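Local atomic coordinates of alpha-L-rhamnosidase (PDB entry 3W5M), a protein that hydrolyses terminal non-reducing alpha-L-rhamnose residues from alpha-L-rhamnosides such as naringin, rutin, hesperidin and gum arabic. Residues 320-325 with 354-359; 345-350 with 378-383. All blocks are in the same frame, centred on the assembly; numbering follows the deposited sequence.

In the fold
From the N terminus, the chain runs first through 320-325, on strand 316-326, and next through the loop 345-350. It then enters 354-359, where contact 1 closes a 28-residue connection, and passes strand 368-377 before reaching 378-383, where contact 2 closes one of 27. The segments alternate along the chain, so the two contacts cross. Their centres lie about 14 Å apart, and P345 joins them: its CB is 3.1 Å from Q355 O. Contact 1 pairs two strands inside a beta-sheet of the rhamnosidase N-terminal family region, whereas contact 2 ties the loop leading into strand 353-360 to the short helix 379-382, nearer the catalytic rhamnose site.

Contact 1: 320-325 with 354-359; sequences RLYATA and VQYQTY
L321 and Y359 are an antiparallel hydrogen-bonded pair within a mixed beta-sheet, in which strands 316-326 and 353-360 lie next to each other. L321 N donates to Y359 O and Y359 N to L321 O, and two residues further along each strand A323 and Q357 exchange bonds in the same way; Q357 N to A323 O, 2.9 Å, is the straightest of the four, with 170° at the hydrogen. Between the two bonded pairs sits the non-hydrogen-bonded pair Y322 and T358, whose side chains run side by side on one face of the sheet. T358 OG1 meets Y322 CD1 at the ring edge, 3.5 Å away, while T358 CG2 lies 3.6 Å from Y322 CE1. The CE1 corner of Y356 approaches Y322 CD1 on this face. L321, A323, Q357 and Y359 occupy the other face, where L321 CD2 touches Y359 CD2 at 4.3 Å.

The chain of Q357, bent at chi2, brings OE1 within 3.1 Å of A323 O; both are acceptors, and OE1 takes its bond from Y329 OH. Other polar ends are fixed by a second shell: the hydroxyl of Y356 bonds D21, that of Y359 bonds D341, and R320 makes a salt bridge with E109. Strands 398-407 and 471-474 flank the pair, making this an interior part of the sheet.

At the far end, T324 OG1, anti to its own backbone N (chi1 -175°), extends across to the other strand. It donates to Q355 O over 2.8 Å from 43° above the carbonyl plane, and V354 CG2 packs 3.3 Å from the same T324 OG1.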
loop_
_atom_site.group_PDB
_atom_site.type_symbol
_atom_site.label_atom_id
_atom_site.label_comp_id
_atom_site.label_asym_id
_atom_site.label_seq_id
_atom_site.Cartn_x
_atom_site.Cartn_y
_atom_site.Cartn_z
ATOM N N ARG A 320 -28.778 -2.249 1.405
ATOM C CA ARG A 320 -27.347 -2.341 1.663
ATOM C C ARG A 320 -26.782 -3.375 0.736
ATOM O O ARG A 320 -27.438 -4.406 0.452
ATOM C CB ARG A 320 -27.079 -2.823 3.108
ATOM C CG ARG A 320 -27.599 -1.883 4.181
ATOM C CD ARG A 320 -26.805 -0.577 4.182
ATOM N NE ARG A 320 -27.222 0.343 5.243
ATOM C CZ ARG A 320 -28.004 1.403 5.060
ATOM N NH1 ARG A 320 -28.467 1.686 3.841
ATOM N NH2 ARG A 320 -28.316 2.187 6.084
ATOM N N LEU A 321 -25.586 -3.110 0.212
ATOM C CA LEU A 321 -24.853 -4.145 -0.483
ATOM C C LEU A 321 -23.620 -4.456 0.367
ATOM O O LEU A 321 -22.853 -3.556 0.682
ATOM C CB LEU A 321 -24.413 -3.707 -1.896
ATOM C CG LEU A 321 -23.564 -4.686 -2.708
ATOM C CD1 LEU A 321 -24.415 -5.863 -3.168
ATOM C CD2 LEU A 321 -22.893 -4.039 -3.920
ATOM N N TYR A 322 -23.463 -5.726 0.710
ATOM C CA TYR A 322 -22.241 -6.252 1.326
ATOM C C TYR A 322 -21.513 -7.056 0.247
ATOM O O TYR A 322 -22.120 -7.901 -0.440
ATOM C CB TYR A 322 -22.616 -7.160 2.524
ATOM C CG TYR A 322 -23.585 -6.505 3.476
ATOM C CD1 TYR A 322 -23.141 -5.673 4.464
ATOM C CD2 TYR A 322 -24.954 -6.699 3.351
ATOM C CE1 TYR A 322 -24.008 -5.068 5.348
ATOM C CE2 TYR A 322 -25.848 -6.104 4.223
ATOM C CZ TYR A 322 -25.367 -5.281 5.209
ATOM O OH TYR A 322 -26.232 -4.664 6.077
ATOM N N ALA A 323 -20.217 -6.794 0.067
ATOM C CA ALA A 323 -19.479 -7.477 -0.990
ATOM C C ALA A 323 -18.029 -7.668 -0.646
ATOM O O ALA A 323 -17.445 -6.925 0.163
ATOM C CB ALA A 323 -19.603 -6.698 -2.300
ATOM N N THR A 324 -17.447 -8.657 -1.294
ATOM C CA THR A 324 -16.005 -8.875 -1.231
ATOM C C THR A 324 -15.583 -9.693 -2.453
ATOM O O THR A 324 -16.425 -10.095 -3.272
ATOM C CB THR A 324 -15.581 -9.544 0.120
ATOM O OG1 THR A 324 -14.135 -9.628 0.179
ATOM C CG2 THR A 324 -16.226 -10.935 0.313
ATOM N N ALA A 325 -14.277 -9.892 -2.633
ATOM C CA ALA A 325 -13.770 -10.695 -3.721
ATOM C C ALA A 325 -12.495 -11.384 -3.273
ATOM O O ALA A 325 -11.754 -10.867 -2.432
ATOM C CB ALA A 325 -13.484 -9.820 -4.959
ATOM N N VAL A 354 -10.580 -12.376 4.707
ATOM C CA VAL A 354 -10.829 -11.443 3.616
ATOM C C VAL A 354 -11.709 -10.328 4.199
ATOM O O VAL A 354 -12.545 -10.575 5.061
ATOM C CB VAL A 354 -11.451 -12.129 2.380
ATOM C CG1 VAL A 354 -12.872 -12.601 2.639
ATOM C CG2 VAL A 354 -11.367 -11.211 1.136
ATOM N N GLN A 355 -11.527 -9.102 3.725
ATOM C CA GLN A 355 -12.285 -7.972 4.269
ATOM C C GLN A 355 -13.469 -7.687 3.338
ATOM O O GLN A 355 -13.315 -7.784 2.136
ATOM C CB GLN A 355 -11.381 -6.742 4.408
ATOM C CG GLN A 355 -10.272 -6.970 5.418
ATOM C CD GLN A 355 -9.660 -5.693 5.968
ATOM O OE1 GLN A 355 -9.857 -5.329 7.155
ATOM N NE2 GLN A 355 -8.930 -5.016 5.129
ATOM N N TYR A 356 -14.639 -7.389 3.892
ATOM C CA TYR A 356 -15.819 -7.022 3.052
ATOM C C TYR A 356 -16.188 -5.549 3.252
ATOM O O TYR A 356 -15.815 -4.897 4.262
ATOM C CB TYR A 356 -17.038 -7.939 3.326
ATOM C CG TYR A 356 -17.745 -7.669 4.638
ATOM C CD1 TYR A 356 -18.713 -6.652 4.750
ATOM C CD2 TYR A 356 -17.443 -8.426 5.779
ATOM C CE1 TYR A 356 -19.359 -6.396 5.954
ATOM C CE2 TYR A 356 -18.107 -8.198 6.987
ATOM C CZ TYR A 356 -19.054 -7.187 7.072
ATOM O OH TYR A 356 -19.693 -6.906 8.257
ATOM N N GLN A 357 -16.901 -5.017 2.262
ATOM C CA GLN A 357 -17.311 -3.604 2.229
ATOM C C GLN A 357 -18.823 -3.533 2.333
ATOM O O GLN A 357 -19.521 -4.460 1.922
ATOM C CB GLN A 357 -16.849 -2.900 0.927
ATOM C CG GLN A 357 -15.326 -2.846 0.693
ATOM C CD GLN A 357 -14.674 -4.202 0.552
ATOM O OE1 GLN A 357 -15.024 -4.985 -0.346
ATOM N NE2 GLN A 357 -13.748 -4.523 1.481
ATOM N N THR A 358 -19.310 -2.429 2.894
ATOM C CA THR A 358 -20.748 -2.186 3.062
ATOM C C THR A 358 -21.096 -0.871 2.356
ATOM O O THR A 358 -20.431 0.149 2.585
ATOM C CB THR A 358 -21.118 -2.048 4.547
ATOM O OG1 THR A 358 -20.747 -3.245 5.251
ATOM C CG2 THR A 358 -22.634 -1.846 4.715
ATOM N N TYR A 359 -22.128 -0.914 1.510
ATOM C CA TYR A 359 -22.550 0.269 0.760
ATOM C C TYR A 359 -24.018 0.542 0.978
ATOM O O TYR A 359 -24.821 -0.381 1.022
ATOM C CB TYR A 359 -22.277 0.106 -0.744
ATOM C CG TYR A 359 -20.858 -0.278 -1.087
ATOM C CD1 TYR A 359 -19.846 0.702 -1.173
ATOM C CD2 TYR A 359 -20.513 -1.623 -1.339
ATOM C CE1 TYR A 359 -18.533 0.362 -1.492
ATOM C CE2 TYR A 359 -19.188 -1.965 -1.660
ATOM C CZ TYR A 359 -18.211 -0.962 -1.734
ATOM O OH TYR A 359 -16.894 -1.296 -2.051
#

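Contact 2: 345-350 with 378-383; sequences PGWTDY and PGWYAG
A loop-to-helix aromatic cluster, with W347 and Y350 on the loop and W380 and Y381 on the short helix 379-382, lies beside the catalytic rhamnose site: the side chain of W347 is about 8 Å from that of D630, which binds the sugar. The two indoles form an offset stack, five-membered rings 4.2 Å apart at the centroids and planes 14° from parallel, although the side chains cross at about a right angle. Each CB lies over the other's five-membered ring, giving reciprocal CH-pi contacts: W347 CB is 3.8 Å from the W380 centroid, and W380 CB 4.0 Å from that of W347. Closest is W380 NE1 to W347 CE3, at 3.3 Å. W347 CG stands anti to the backbone N (chi1 -172°), which directs the indole toward W380; its NE1 is hydrogen-bonded to the hydroxyl of Y393, from a separate loop. The six-membered ring of W380 reaches the loop backbone, with CZ3 3.8 Å from G346 CA.

An alanine in place of W380 would probably leave one face of W347 without its stacking partner and open a gap beside G346, letting the W347 indole shift.

Y350 and Y381 make an offset edge-to-face pair, planes at 73°, the edge of Y381 turned to the face of Y350 and Y381 CD1 3.6 Å from Y350 CD2. The buried hydroxyl of Y350 is held by two bonds: it donates to G346 O, 2.8 Å, linking the side chain back to the backbone within the loop, and accepts from a water that in turn receives Y381 N. A second edge-to-face partner, Y393, joins Y350. An offset indole stack and an edge-to-face tyrosine pair thus join the loop before strand 353-360 to helix 379-382, bordering the catalytic sugar site of this GH78 enzyme.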
loop_
_atom_site.group_PDB
_atom_site.type_symbol
_atom_site.label_atom_id
_atom_site.label_comp_id
_atom_site.label_asym_id
_atom_site.label_seq_id
_atom_site.Cartn_x
_atom_site.Cartn_y
_atom_site.Cartn_z
ATOM N N PRO A 345 -11.238 -5.664 -2.374
ATOM C CA PRO A 345 -11.360 -5.440 -0.958
ATOM C C PRO A 345 -10.005 -5.116 -0.303
ATOM O O PRO A 345 -9.969 -4.905 0.897
ATOM C CB PRO A 345 -11.868 -6.796 -0.449
ATOM C CG PRO A 345 -11.250 -7.796 -1.357
ATOM C CD PRO A 345 -11.048 -7.091 -2.695
ATOM N N GLY A 346 -8.923 -5.096 -1.072
ATOM C CA GLY A 346 -7.593 -4.853 -0.475
ATOM C C GLY A 346 -6.878 -6.177 -0.224
ATOM O O GLY A 346 -7.432 -7.236 -0.499
ATOM N N TRP A 347 -5.649 -6.102 0.309
ATOM C CA TRP A 347 -4.779 -7.251 0.462
ATOM C C TRP A 347 -4.728 -7.682 1.929
ATOM O O TRP A 347 -4.338 -6.903 2.808
ATOM C CB TRP A 347 -3.353 -6.866 0.055
ATOM C CG TRP A 347 -2.372 -7.996 -0.024
ATOM C CD1 TRP A 347 -2.619 -9.331 0.075
ATOM C CD2 TRP A 347 -0.978 -7.864 -0.328
ATOM N NE1 TRP A 347 -1.454 -10.047 -0.114
ATOM C CE2 TRP A 347 -0.429 -9.168 -0.341
ATOM C CE3 TRP A 347 -0.131 -6.761 -0.528
ATOM C CZ2 TRP A 347 0.931 -9.406 -0.584
ATOM C CZ3 TRP A 347 1.203 -6.988 -0.798
ATOM C CH2 TRP A 347 1.732 -8.303 -0.814
ATOM N N THR A 348 -5.175 -8.905 2.155
ATOM C CA THR A 348 -4.955 -9.620 3.417
ATOM C C THR A 348 -4.419 -11.018 3.089
ATOM O O THR A 348 -4.412 -11.431 1.911
ATOM C CB THR A 348 -6.232 -9.720 4.267
ATOM O OG1 THR A 348 -7.315 -10.237 3.469
ATOM C CG2 THR A 348 -6.618 -8.332 4.857
ATOM N N ASP A 349 -3.970 -11.775 4.105
ATOM C CA ASP A 349 -3.706 -13.184 3.828
ATOM C C ASP A 349 -5.048 -13.910 3.634
ATOM O O ASP A 349 -5.721 -14.293 4.623
ATOM C CB ASP A 349 -2.865 -13.841 4.951
ATOM C CG ASP A 349 -2.694 -15.367 4.754
ATOM O OD1 ASP A 349 -3.226 -15.971 3.793
ATOM O OD2 ASP A 349 -2.028 -15.990 5.613
ATOM N N TYR A 350 -5.438 -14.114 2.368
ATOM C CA TYR A 350 -6.779 -14.604 2.053
ATOM C C TYR A 350 -7.122 -16.004 2.599
ATOM O O TYR A 350 -8.285 -16.395 2.636
ATOM C CB TYR A 350 -7.019 -14.576 0.550
ATOM C CG TYR A 350 -6.840 -13.193 -0.043
ATOM C CD1 TYR A 350 -7.757 -12.171 0.206
ATOM C CD2 TYR A 350 -5.727 -12.905 -0.853
ATOM C CE1 TYR A 350 -7.567 -10.886 -0.351
ATOM C CE2 TYR A 350 -5.534 -11.645 -1.388
ATOM C CZ TYR A 350 -6.478 -10.646 -1.159
ATOM O OH TYR A 350 -6.257 -9.401 -1.729
ATOM N N PRO A 378 -8.045 -10.246 -11.081
ATOM C CA PRO A 378 -7.075 -11.039 -10.259
ATOM C C PRO A 378 -6.502 -10.380 -9.004
ATOM O O PRO A 378 -6.381 -11.070 -7.983
ATOM C CB PRO A 378 -5.945 -11.357 -11.257
ATOM C CG PRO A 378 -6.587 -11.194 -12.618
ATOM C CD PRO A 378 -7.545 -10.059 -12.458
ATOM N N GLY A 379 -6.107 -9.089 -9.063
ATOM C CA GLY A 379 -5.562 -8.376 -7.888
ATOM C C GLY A 379 -4.369 -9.079 -7.256
ATOM O O GLY A 379 -3.545 -9.676 -7.948
ATOM N N TRP A 380 -4.290 -9.018 -5.930
ATOM C CA TRP A 380 -3.219 -9.671 -5.191
ATOM C C TRP A 380 -3.508 -11.153 -5.031
ATOM O O TRP A 380 -2.586 -11.965 -4.873
ATOM C CB TRP A 380 -3.123 -9.080 -3.780
ATOM C CG TRP A 380 -2.607 -7.683 -3.684
ATOM C CD1 TRP A 380 -1.283 -7.277 -3.637
ATOM C CD2 TRP A 380 -3.388 -6.509 -3.566
ATOM N NE1 TRP A 380 -1.224 -5.914 -3.502
ATOM C CE2 TRP A 380 -2.496 -5.417 -3.456
ATOM C CE3 TRP A 380 -4.767 -6.260 -3.579
ATOM C CZ2 TRP A 380 -2.938 -4.085 -3.354
ATOM C CZ3 TRP A 380 -5.211 -4.936 -3.439
ATOM C CH2 TRP A 380 -4.298 -3.866 -3.339
ATOM N N TYR A 381 -4.785 -11.512 -5.059
ATOM C CA TYR A 381 -5.188 -12.901 -4.891
ATOM C C TYR A 381 -4.598 -13.816 -6.001
ATOM O O TYR A 381 -4.079 -14.887 -5.719
ATOM C CB TYR A 381 -6.708 -12.975 -4.860
ATOM C CG TYR A 381 -7.202 -14.382 -4.687
ATOM C CD1 TYR A 381 -7.235 -14.973 -3.422
ATOM C CD2 TYR A 381 -7.607 -15.117 -5.793
ATOM C CE1 TYR A 381 -7.675 -16.281 -3.269
ATOM C CE2 TYR A 381 -8.049 -16.424 -5.660
ATOM C CZ TYR A 381 -8.082 -16.994 -4.386
ATOM O OH TYR A 381 -8.505 -18.304 -4.266
ATOM N N ALA A 382 -4.667 -13.368 -7.254
ATOM C CA ALA A 382 -4.316 -14.239 -8.389
ATOM C C ALA A 382 -3.344 -13.600 -9.392
ATOM O O ALA A 382 -2.791 -14.287 -10.236
ATOM C CB ALA A 382 -5.589 -14.727 -9.084
ATOM N N GLY A 383 -3.104 -12.291 -9.291
ATOM C CA GLY A 383 -2.238 -11.619 -10.260
ATOM C C GLY A 383 -0.804 -11.553 -9.769
ATOM O O GLY A 383 -0.483 -12.103 -8.694
HETATM O O HOH W 1 -6.756 -9.237 -4.395
#